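Local coordinates for protein RNA-dependent RNA Polymerase (Bombyx mori cytoplasmic polyhedrosis virus, PDB 6TZ0) that catalyses RNA-templated RNA synthesis inside a double-stranded RNA virus, transcribing plus strands and probably also replicating the genome by making complementary minus strands, at residues T68-P72 and T169-L174; K100-T106 and A238-D244; R872-D877 and D1017-E1023; E1138-V1142 and I1180-L1184. Residue numbers count along the deposited sequence, not the author numbering.

Contact 1 of 4, residues T68-P72 and T169-L174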
# COMPACT_ATOMS: atom_id res chain seq x y z
N THR A 68 11.62 11.13 42.16
CA THR A 68 12.21 10.03 42.91
C THR A 68 12.22 8.79 42.03
O THR A 68 11.20 8.46 41.42
CB THR A 68 11.44 9.76 44.20
OG1 THR A 68 11.45 10.94 45.02
CG2 THR A 68 12.05 8.61 44.99
N VAL A 69 13.37 8.11 41.95
CA VAL A 69 13.48 6.88 41.18
C VAL A 69 12.66 5.79 41.87
O VAL A 69 12.91 5.45 43.03
CB VAL A 69 14.95 6.46 41.04
CG1 VAL A 69 15.04 5.13 40.32
CG2 VAL A 69 15.74 7.52 40.29
N THR A 70 11.68 5.25 41.15
CA THR A 70 10.74 4.27 41.68
C THR A 70 10.57 3.15 40.67
O THR A 70 10.28 3.41 39.50
CB THR A 70 9.39 4.91 41.98
OG1 THR A 70 9.56 5.96 42.95
CG2 THR A 70 8.42 3.89 42.54
N ILE A 71 10.76 1.91 41.11
CA ILE A 71 10.59 0.73 40.28
C ILE A 71 9.60 -0.20 40.99
O ILE A 71 9.84 -0.55 42.15
CB ILE A 71 11.91 0.00 40.00
CG1 ILE A 71 12.84 0.92 39.20
CG2 ILE A 71 11.68 -1.27 39.22
CD1 ILE A 71 14.21 0.38 39.03
N PRO A 72 8.52 -0.61 40.35
CA PRO A 72 7.51 -1.42 41.03
C PRO A 72 7.96 -2.86 41.23
O PRO A 72 8.94 -3.33 40.64
CB PRO A 72 6.31 -1.35 40.08
CG PRO A 72 6.91 -1.13 38.75
CD PRO A 72 8.11 -0.27 38.97
N THR A 169 21.53 4.90 37.13
CA THR A 169 20.91 4.12 38.19
C THR A 169 19.73 3.31 37.66
O THR A 169 19.49 2.21 38.15
CB THR A 169 20.45 5.02 39.33
OG1 THR A 169 19.40 5.87 38.87
CG2 THR A 169 21.60 5.86 39.80
N TYR A 170 19.01 3.83 36.65
CA TYR A 170 17.99 3.00 36.00
C TYR A 170 18.60 1.80 35.28
O TYR A 170 18.07 0.69 35.39
CB TYR A 170 17.15 3.84 35.03
CG TYR A 170 16.00 4.56 35.70
CD1 TYR A 170 14.85 3.87 36.04
CD2 TYR A 170 16.06 5.92 35.96
CE1 TYR A 170 13.79 4.51 36.65
CE2 TYR A 170 15.01 6.57 36.56
CZ TYR A 170 13.88 5.86 36.90
OH TYR A 170 12.82 6.50 37.50
N VAL A 171 19.71 2.00 34.55
CA VAL A 171 20.37 0.90 33.86
C VAL A 171 20.88 -0.14 34.85
O VAL A 171 20.72 -1.35 34.64
CB VAL A 171 21.50 1.44 32.95
CG1 VAL A 171 22.39 0.33 32.43
CG2 VAL A 171 20.92 2.17 31.76
N LYS A 172 21.44 0.31 35.98
CA LYS A 172 21.97 -0.64 36.96
C LYS A 172 20.85 -1.36 37.71
O LYS A 172 20.95 -2.56 37.97
CB LYS A 172 22.90 0.08 37.93
CG LYS A 172 23.65 -0.86 38.85
CD LYS A 172 24.50 -0.11 39.86
CE LYS A 172 25.73 0.47 39.21
NZ LYS A 172 26.64 1.07 40.23
N LEU A 173 19.77 -0.66 38.05
CA LEU A 173 18.68 -1.32 38.76
C LEU A 173 17.84 -2.21 37.86
O LEU A 173 17.13 -3.08 38.37
CB LEU A 173 17.77 -0.29 39.42
CG LEU A 173 18.27 0.45 40.65
CD1 LEU A 173 17.27 1.51 41.04
CD2 LEU A 173 18.47 -0.54 41.79
N LEU A 174 17.88 -2.03 36.54
CA LEU A 174 17.10 -2.89 35.66
C LEU A 174 17.91 -4.01 35.03
O LEU A 174 17.33 -5.05 34.71
CB LEU A 174 16.43 -2.07 34.56
CG LEU A 174 15.30 -1.12 34.96
CD1 LEU A 174 14.90 -0.25 33.79
CD2 LEU A 174 14.11 -1.89 35.48
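Residues 68-72 run in an extended conformation from the end of strand 64-68 to Pro72, the N-cap of helix 73-76, and pass alongside residues 169-174 of helix 166-175. The backbones stay well apart, with Val69 nearest Tyr170 (CA-CA 7.9 Å) and Ile71 nearest Leu173 (8.5 Å), so side chains alone fill the gap. Val69 and Ile71 point at the helix, while Thr70 between them points away. Val69 CG1 lies over the face of the Tyr170 ring, 4.0 Å from its centroid, a CH-pi contact, and meets Leu173 CD1 at 4.3 Å. Ile71 CD1 packs on Leu173 CB at 3.6 Å and on Leu174 CD2 at 4.2 Å. This is packing of the N-terminal region, away from nucleotide and metal sites, without hydrogen bonds between the segments. The Tyr170 hydroxyl bonds instead to Asn232, which also takes the backbone NH of Thr70. Helix 224-237 bridges both partners and packs on Ile71 through Leu235 and on Tyr170 through Ile228 and Met231, while Leu174 reaches Ile75 of helix 73-76.

Contact 2 of 4, residues K100-T106 and A238-D244; sequences KYDYLVT and AKDSYID
Tyr103 (chi1 m) lays one ring face over Ile243 (chi1 m, chi2 m), whose CG2 sits 3.5 Å from the ring centroid and 10° off its normal, a close CH-pi contact; Asp244 OD1 lies at the edge of the same ring, 3.1 Å from CD2. Residues 100-106 form an irregular, largely extended loop without helix or strand. Against it, residues 238-241 turn into helix 242-248, with Ser241 at the N-cap position. The CA atoms of Tyr103 and Ile243 are 6.3 Å apart, and those of Val105 and Ser241 close to 4.7 Å. Tyr101 (chi1 m) swings its ring end to the turn: its OH donates to Asp240 OD2 at 2.8 Å, CE1 touches Ser241 CB at 3.6 Å, and Asp244 OD2 approaches the ring edge at CD1, 3.4 Å. Ser241 OG (chi1 t) donates to Asp244 OD2 at 3.0 Å within the helical start. At the other end Thr106 OG1 (chi1 m) donates a hydrogen bond to Ala238 O at 3.1 Å, and Thr106 N makes a weak bond to Asp240 O at 3.4 Å. A loop of the N-terminal region thus packs on the turn that opens helix 242-248. Tyr103 also lies about 4 Å, side chain to side chain, from Arg485, which binds UTP in another structure of this protein; none is bound here. Tyr86 bonds to the backbone of Tyr103 and Val105, while Tyr242 leads away to Asp341 and packs on helices 206-218 and 224-237.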
# COMPACT_ATOMS: atom_id res chain seq x y z
N LYS A 100 -8.32 -9.65 26.48
CA LYS A 100 -7.85 -8.40 27.05
C LYS A 100 -6.52 -7.96 26.45
O LYS A 100 -6.32 -6.77 26.19
CB LYS A 100 -7.74 -8.54 28.57
CG LYS A 100 -7.31 -7.27 29.28
CD LYS A 100 -7.33 -7.44 30.79
CE LYS A 100 -8.76 -7.51 31.30
NZ LYS A 100 -9.48 -6.23 31.07
N TYR A 101 -5.61 -8.89 26.21
CA TYR A 101 -4.25 -8.56 25.84
C TYR A 101 -4.00 -8.91 24.38
O TYR A 101 -4.34 -10.01 23.94
CB TYR A 101 -3.25 -9.28 26.74
CG TYR A 101 -3.43 -8.92 28.18
CD1 TYR A 101 -2.99 -7.70 28.67
CD2 TYR A 101 -4.05 -9.79 29.06
CE1 TYR A 101 -3.16 -7.36 29.99
CE2 TYR A 101 -4.23 -9.46 30.38
CZ TYR A 101 -3.78 -8.25 30.84
OH TYR A 101 -3.94 -7.90 32.16
N ASP A 102 -3.41 -7.97 23.64
CA ASP A 102 -2.96 -8.22 22.28
C ASP A 102 -1.45 -8.21 22.18
O ASP A 102 -0.91 -8.41 21.09
CB ASP A 102 -3.54 -7.17 21.33
CG ASP A 102 -5.03 -7.30 21.15
OD1 ASP A 102 -5.54 -8.42 21.30
OD2 ASP A 102 -5.68 -6.28 20.85
N TYR A 103 -0.75 -7.97 23.28
CA TYR A 103 0.69 -7.80 23.26
C TYR A 103 1.30 -8.61 24.40
O TYR A 103 0.61 -9.36 25.08
CB TYR A 103 1.05 -6.31 23.32
CG TYR A 103 0.69 -5.55 22.05
CD1 TYR A 103 1.56 -5.49 20.98
CD2 TYR A 103 -0.55 -4.94 21.92
CE1 TYR A 103 1.24 -4.83 19.83
CE2 TYR A 103 -0.89 -4.28 20.76
CZ TYR A 103 0.01 -4.23 19.72
OH TYR A 103 -0.31 -3.57 18.56
N LEU A 104 2.61 -8.46 24.59
CA LEU A 104 3.36 -9.29 25.53
C LEU A 104 3.08 -8.85 26.96
O LEU A 104 3.44 -7.74 27.36
CB LEU A 104 4.85 -9.21 25.19
CG LEU A 104 5.91 -10.15 25.77
CD1 LEU A 104 6.50 -9.60 27.03
CD2 LEU A 104 5.33 -11.51 26.05
N VAL A 105 2.41 -9.71 27.72
CA VAL A 105 2.18 -9.49 29.14
C VAL A 105 3.50 -9.70 29.88
O VAL A 105 4.36 -10.46 29.43
CB VAL A 105 1.07 -10.45 29.63
CG1 VAL A 105 0.67 -10.22 31.07
CG2 VAL A 105 -0.14 -10.30 28.75
N THR A 106 3.69 -8.99 30.99
CA THR A 106 4.90 -9.12 31.79
C THR A 106 4.81 -10.34 32.71
O THR A 106 3.86 -10.46 33.49
CB THR A 106 5.13 -7.85 32.60
OG1 THR A 106 5.21 -6.74 31.70
CG2 THR A 106 6.42 -7.94 33.37
N ALA A 238 4.36 -0.70 32.19
CA ALA A 238 4.81 -2.09 32.08
C ALA A 238 4.43 -2.94 33.28
O ALA A 238 4.77 -4.12 33.29
CB ALA A 238 6.31 -2.14 31.91
N LYS A 239 3.78 -2.35 34.29
CA LYS A 239 3.36 -3.10 35.48
C LYS A 239 2.43 -4.27 35.15
O LYS A 239 2.51 -5.33 35.78
CB LYS A 239 2.68 -2.14 36.45
CG LYS A 239 2.33 -2.71 37.79
CD LYS A 239 1.68 -1.66 38.66
CE LYS A 239 2.71 -0.65 39.12
NZ LYS A 239 2.14 0.33 40.09
N ASP A 240 1.55 -4.12 34.16
CA ASP A 240 0.71 -5.23 33.72
C ASP A 240 1.00 -5.63 32.28
O ASP A 240 1.36 -6.78 32.02
CB ASP A 240 -0.77 -4.85 33.87
CG ASP A 240 -1.72 -6.03 33.68
OD1 ASP A 240 -1.27 -7.18 33.50
OD2 ASP A 240 -2.94 -5.79 33.70
N SER A 241 0.85 -4.71 31.33
CA SER A 241 1.12 -4.98 29.93
C SER A 241 1.54 -3.67 29.31
O SER A 241 0.76 -2.71 29.31
CB SER A 241 -0.10 -5.56 29.22
OG SER A 241 0.18 -5.80 27.85
N TYR A 242 2.76 -3.63 28.79
CA TYR A 242 3.40 -2.35 28.49
C TYR A 242 2.80 -1.70 27.25
O TYR A 242 2.43 -0.51 27.29
CB TYR A 242 4.90 -2.59 28.34
CG TYR A 242 5.75 -1.40 28.00
CD1 TYR A 242 5.78 -0.29 28.83
CD2 TYR A 242 6.61 -1.43 26.92
CE1 TYR A 242 6.57 0.79 28.54
CE2 TYR A 242 7.42 -0.36 26.63
CZ TYR A 242 7.40 0.74 27.44
OH TYR A 242 8.21 1.81 27.15
N ILE A 243 2.63 -2.46 26.17
CA ILE A 243 2.16 -1.90 24.92
C ILE A 243 0.67 -1.54 25.01
O ILE A 243 0.24 -0.51 24.48
CB ILE A 243 2.45 -2.87 23.77
CG1 ILE A 243 3.93 -3.24 23.74
CG2 ILE A 243 2.07 -2.27 22.46
CD1 ILE A 243 4.85 -2.08 23.53
N ASP A 244 -0.11 -2.37 25.70
CA ASP A 244 -1.54 -2.11 25.85
C ASP A 244 -1.80 -0.85 26.67
O ASP A 244 -2.66 -0.04 26.31
CB ASP A 244 -2.23 -3.30 26.51
CG ASP A 244 -2.31 -4.50 25.60
OD1 ASP A 244 -2.41 -4.30 24.37
OD2 ASP A 244 -2.26 -5.63 26.10

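Contact 3 of 4, residues R872-D877 and D1017-E1023; sequences RRLLYD and DALHLYE
A buried, largely polar contact in the C-terminal region joins the first turn of helix 873-878 to the irregular turn leading into strand 1022-1027. Arg873 and His1020 come closest in backbone, CA-CA 5.6 Å. Residues 1018-1020 have helical phi/psi, and Leu1021 centres an inverse gamma turn. Arg873 (chi1 to chi3 t) extends along the turn: NH2 donates to Tyr1022 O at a very short 2.4 Å and salt-bridges Glu1023 OE2 at 3.5 Å, NE bonds weakly to His1020 O at 3.2 Å, and CZ lies 4.0 Å from the Tyr1022 ring centroid, a cation-pi contact over its face. Asp1017 OD2 (chi1 p) accepts from Tyr876 OH (chi1 m) at 2.6 Å and, in a salt bridge, from Arg872 (chi1 to chi3 t), NE at 3.2 Å and weakly NH1 at 3.4 Å. His1020 (chi1 m) packs CD2 on Arg873 CB at 3.5 Å and bonds through ND1 to Asp1017 O at 3.2 Å; Tyr876 CD1 meets Leu1021 CD2 at 3.9 Å. Each arginine thus meets a carboxylate, while Asp877, near Glu1023, pairs with Arg852.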
# COMPACT_ATOMS: atom_id res chain seq x y z
N ARG A 872 35.91 16.27 1.04
CA ARG A 872 37.32 16.14 0.72
C ARG A 872 38.10 17.40 1.09
O ARG A 872 39.32 17.34 1.27
CB ARG A 872 37.48 15.79 -0.76
CG ARG A 872 38.89 15.42 -1.20
CD ARG A 872 38.97 14.91 -2.61
NE ARG A 872 40.37 14.75 -3.00
CZ ARG A 872 41.10 13.67 -2.75
NH1 ARG A 872 42.36 13.62 -3.14
NH2 ARG A 872 40.56 12.63 -2.12
N ARG A 873 37.42 18.53 1.27
CA ARG A 873 38.07 19.78 1.64
C ARG A 873 38.62 19.74 3.06
O ARG A 873 39.48 20.57 3.40
CB ARG A 873 37.07 20.92 1.45
CG ARG A 873 37.64 22.33 1.51
CD ARG A 873 36.57 23.35 1.24
NE ARG A 873 37.09 24.70 1.35
CZ ARG A 873 37.08 25.42 2.47
NH1 ARG A 873 36.57 24.91 3.57
NH2 ARG A 873 37.58 26.64 2.48
N LEU A 874 38.18 18.80 3.89
CA LEU A 874 38.73 18.68 5.24
C LEU A 874 40.18 18.20 5.21
O LEU A 874 40.97 18.57 6.09
CB LEU A 874 37.87 17.73 6.07
CG LEU A 874 38.19 17.62 7.56
CD1 LEU A 874 37.93 18.94 8.25
CD2 LEU A 874 37.38 16.51 8.20
N LEU A 875 40.56 17.42 4.19
CA LEU A 875 41.94 17.00 4.01
C LEU A 875 42.87 18.18 3.80
O LEU A 875 44.02 18.16 4.25
CB LEU A 875 42.06 16.07 2.80
CG LEU A 875 41.31 14.74 2.75
CD1 LEU A 875 41.50 14.12 1.37
CD2 LEU A 875 41.79 13.81 3.83
N TYR A 876 42.39 19.22 3.13
CA TYR A 876 43.17 20.42 2.88
C TYR A 876 43.04 21.43 4.00
O TYR A 876 43.98 22.20 4.25
CB TYR A 876 42.72 21.04 1.56
CG TYR A 876 43.04 20.17 0.37
CD1 TYR A 876 44.29 20.24 -0.24
CD2 TYR A 876 42.12 19.27 -0.13
CE1 TYR A 876 44.59 19.45 -1.32
CE2 TYR A 876 42.41 18.47 -1.21
CZ TYR A 876 43.65 18.57 -1.80
OH TYR A 876 43.97 17.78 -2.88
N ASP A 877 41.90 21.44 4.69
CA ASP A 877 41.71 22.32 5.84
C ASP A 877 42.62 21.91 7.00
O ASP A 877 43.14 22.76 7.72
CB ASP A 877 40.24 22.30 6.27
CG ASP A 877 39.88 23.45 7.19
OD1 ASP A 877 40.74 24.32 7.45
OD2 ASP A 877 38.73 23.47 7.68
N ASP A 1017 40.92 19.04 -7.84
CA ASP A 1017 40.62 19.44 -6.47
C ASP A 1017 41.44 20.63 -6.01
O ASP A 1017 41.65 20.81 -4.80
CB ASP A 1017 40.74 18.24 -5.51
CG ASP A 1017 42.14 17.67 -5.39
OD1 ASP A 1017 43.09 18.16 -6.02
OD2 ASP A 1017 42.30 16.70 -4.63
N ALA A 1018 41.94 21.44 -6.95
CA ALA A 1018 42.45 22.76 -6.62
C ALA A 1018 41.33 23.72 -6.28
O ALA A 1018 41.59 24.78 -5.69
CB ALA A 1018 43.28 23.31 -7.78
N LEU A 1019 40.09 23.37 -6.62
CA LEU A 1019 38.93 24.19 -6.29
C LEU A 1019 38.61 24.19 -4.80
O LEU A 1019 37.80 25.02 -4.37
CB LEU A 1019 37.70 23.72 -7.07
CG LEU A 1019 37.72 23.91 -8.58
CD1 LEU A 1019 36.47 23.33 -9.21
CD2 LEU A 1019 37.87 25.38 -8.93
N HIS A 1020 39.19 23.29 -4.02
CA HIS A 1020 38.99 23.35 -2.58
C HIS A 1020 39.81 24.44 -1.91
O HIS A 1020 39.55 24.76 -0.75
CB HIS A 1020 39.32 22.02 -1.91
CG HIS A 1020 38.47 20.88 -2.36
ND1 HIS A 1020 38.88 19.98 -3.32
CD2 HIS A 1020 37.22 20.50 -2.02
CE1 HIS A 1020 37.93 19.09 -3.53
NE2 HIS A 1020 36.91 19.38 -2.75
N LEU A 1021 40.76 25.05 -2.62
CA LEU A 1021 41.72 25.95 -1.99
C LEU A 1021 41.17 27.38 -1.97
O LEU A 1021 41.51 28.23 -2.79
CB LEU A 1021 43.06 25.87 -2.70
CG LEU A 1021 43.65 24.46 -2.74
CD1 LEU A 1021 45.00 24.44 -3.43
CD2 LEU A 1021 43.76 23.92 -1.35
N TYR A 1022 40.29 27.62 -1.01
CA TYR A 1022 39.70 28.94 -0.81
C TYR A 1022 39.43 29.15 0.67
O TYR A 1022 39.10 28.21 1.39
CB TYR A 1022 38.41 29.10 -1.63
CG TYR A 1022 37.28 28.15 -1.30
CD1 TYR A 1022 37.17 26.92 -1.92
CD2 TYR A 1022 36.29 28.51 -0.40
CE1 TYR A 1022 36.14 26.06 -1.63
CE2 TYR A 1022 35.26 27.66 -0.10
CZ TYR A 1022 35.19 26.44 -0.72
OH TYR A 1022 34.15 25.61 -0.41
N GLU A 1023 39.59 30.39 1.11
CA GLU A 1023 39.38 30.74 2.51
C GLU A 1023 38.64 32.06 2.64
O GLU A 1023 38.41 32.78 1.67
CB GLU A 1023 40.69 30.78 3.30
CG GLU A 1023 41.09 29.42 3.81
CD GLU A 1023 40.14 28.93 4.88
OE1 GLU A 1023 39.66 29.77 5.67
OE2 GLU A 1023 39.84 27.72 4.93

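Contact 4 of 4, residues E1138-V1142 and I1180-L1184; sequences EYHYV and IFSYL
Aromatic contacts lead this hydrophobic interface of the C-terminal region, away from the nucleotide and metal sites; Tyr1139 and Tyr1141 of residues 1138-1142 point at one face of helix 1174-1188. The Phe1181 ring (chi1 m) turns its edge to the face of Tyr1139 (chi1 t) in a T-shaped pair, centroids 5.2 Å apart, planes at 64°, with CE1 of each ring 3.6 Å from the other. Tyr1141 (chi1 p) offers a face to Leu1184 (chi1 m, chi2 p), whose CD1 stands 3.8 Å from the ring centroid and 3° off the normal, a CH-pi contact. Aliphatic packing completes the fit. Ile1180 CG2 (chi1 m, chi2 t) lies 3.6 Å from Tyr1141 CE1 and 4.1 Å from Tyr1139 CD2, and Leu1184 CD2 lies 3.7 Å from Tyr1141 CB and 4.2 Å from Tyr1139 CE2, so both touch both tyrosines. No hydrogen bond crosses. Tyr1139 CA is 8.9 Å from Ile1180 CA and Tyr1141 CA 8.7 Å from Leu1184 CA, matching one helical turn, closed by Leu1184 N to Ile1180 O at 2.9 Å. His1140 between the tyrosines has positive phi (62/71), a kink before the short strand 1141-1142. That strand pairs antiparallel with 867-868, Tyr1141 also makes a cation-pi contact with Arg1080, and Ile1180 packs on Val1076 and Ile1079 of helix 1074-1080, so helix 1174-1188 is packed against both residues 1138-1142 and helix 1074-1080.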
# COMPACT_ATOMS: atom_id res chain seq x y z
N GLU A 1138 33.56 21.75 -11.76
CA GLU A 1138 32.41 21.06 -11.20
C GLU A 1138 32.67 20.86 -9.71
O GLU A 1138 33.83 20.75 -9.29
CB GLU A 1138 32.16 19.72 -11.90
CG GLU A 1138 33.29 18.71 -11.79
CD GLU A 1138 33.05 17.47 -12.61
OE1 GLU A 1138 32.02 17.40 -13.31
OE2 GLU A 1138 33.90 16.55 -12.55
N TYR A 1139 31.61 20.84 -8.91
CA TYR A 1139 31.96 20.89 -7.50
C TYR A 1139 31.29 19.82 -6.64
O TYR A 1139 31.92 19.33 -5.70
CB TYR A 1139 31.66 22.29 -6.96
CG TYR A 1139 32.41 22.56 -5.70
CD1 TYR A 1139 33.79 22.69 -5.73
CD2 TYR A 1139 31.76 22.69 -4.48
CE1 TYR A 1139 34.50 22.92 -4.60
CE2 TYR A 1139 32.47 22.94 -3.34
CZ TYR A 1139 33.84 23.05 -3.40
OH TYR A 1139 34.56 23.30 -2.27
N HIS A 1140 30.03 19.46 -6.94
CA HIS A 1140 29.36 18.25 -6.43
C HIS A 1140 29.22 18.24 -4.90
O HIS A 1140 29.88 17.49 -4.19
CB HIS A 1140 30.07 16.98 -6.90
CG HIS A 1140 29.96 16.72 -8.36
ND1 HIS A 1140 30.86 17.23 -9.28
CD2 HIS A 1140 29.07 16.00 -9.08
CE1 HIS A 1140 30.52 16.83 -10.49
NE2 HIS A 1140 29.44 16.09 -10.40
N TYR A 1141 28.35 19.11 -4.40
CA TYR A 1141 27.90 19.02 -3.02
C TYR A 1141 26.51 18.40 -2.94
O TYR A 1141 25.78 18.34 -3.94
CB TYR A 1141 27.92 20.39 -2.34
CG TYR A 1141 26.99 21.43 -2.94
CD1 TYR A 1141 27.40 22.25 -3.98
CD2 TYR A 1141 25.71 21.62 -2.42
CE1 TYR A 1141 26.56 23.20 -4.50
CE2 TYR A 1141 24.87 22.57 -2.94
CZ TYR A 1141 25.30 23.36 -3.99
OH TYR A 1141 24.47 24.31 -4.52
N VAL A 1142 26.15 17.93 -1.75
CA VAL A 1142 24.85 17.30 -1.49
C VAL A 1142 24.28 17.88 -0.20
O VAL A 1142 24.92 17.79 0.86
CB VAL A 1142 24.96 15.77 -1.38
CG1 VAL A 1142 23.63 15.18 -0.96
CG2 VAL A 1142 25.38 15.14 -2.69
N ILE A 1180 28.59 29.49 -4.48
CA ILE A 1180 28.53 28.18 -3.83
C ILE A 1180 29.59 28.07 -2.74
O ILE A 1180 29.31 27.53 -1.66
CB ILE A 1180 28.65 27.07 -4.89
CG1 ILE A 1180 27.35 26.97 -5.68
CG2 ILE A 1180 29.05 25.74 -4.30
CD1 ILE A 1180 27.41 26.06 -6.84
N PHE A 1181 30.80 28.58 -3.01
CA PHE A 1181 31.86 28.63 -2.00
C PHE A 1181 31.41 29.35 -0.74
O PHE A 1181 31.48 28.81 0.37
CB PHE A 1181 33.10 29.34 -2.55
CG PHE A 1181 33.89 28.54 -3.53
CD1 PHE A 1181 33.61 27.21 -3.78
CD2 PHE A 1181 34.97 29.12 -4.17
CE1 PHE A 1181 34.37 26.49 -4.67
CE2 PHE A 1181 35.73 28.41 -5.06
CZ PHE A 1181 35.43 27.09 -5.30
N SER A 1182 30.89 30.57 -0.91
CA SER A 1182 30.43 31.37 0.21
C SER A 1182 29.24 30.73 0.92
O SER A 1182 29.19 30.72 2.16
CB SER A 1182 30.09 32.77 -0.28
OG SER A 1182 29.03 32.72 -1.19
N TYR A 1183 28.31 30.15 0.16
CA TYR A 1183 27.10 29.58 0.74
C TYR A 1183 27.40 28.35 1.59
O TYR A 1183 26.92 28.24 2.73
CB TYR A 1183 26.13 29.22 -0.39
CG TYR A 1183 24.85 28.54 0.03
CD1 TYR A 1183 23.86 29.25 0.68
CD2 TYR A 1183 24.62 27.22 -0.29
CE1 TYR A 1183 22.69 28.64 1.04
CE2 TYR A 1183 23.45 26.60 0.07
CZ TYR A 1183 22.49 27.32 0.73
OH TYR A 1183 21.32 26.71 1.09
N LEU A 1184 28.21 27.44 1.06
CA LEU A 1184 28.57 26.24 1.81
C LEU A 1184 29.46 26.56 3.01
O LEU A 1184 29.35 25.90 4.04
CB LEU A 1184 29.25 25.24 0.88
CG LEU A 1184 28.40 24.20 0.14
CD1 LEU A 1184 27.43 24.81 -0.83
CD2 LEU A 1184 29.34 23.33 -0.62

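Overall arrangement
Contacts 1 and 2 belong to the N-terminal part of the chain and are partly buried, whereas contacts 3 and 4 are buried in the C-terminal region, with contact 2 on the opposite side of the chain's centre from both. Contacts 1 and 2 touch through Pro72 and Lys239 and share helices 73-76 and 224-237 as neighbours. Contacts 3 and 4, centres about 11 Å apart, meet more closely: Tyr1022 stacks on Phe1181 and its OH probably hydrogen-bonds to that of Tyr1139. Contacts 1 and 4 join their segments by apolar and aromatic packing without hydrogen bonds; contact 2 adds hydrogen bonds from tyrosine and threonine to a carboxylate and to backbone carbonyls, and contact 3 alone uses salt bridges.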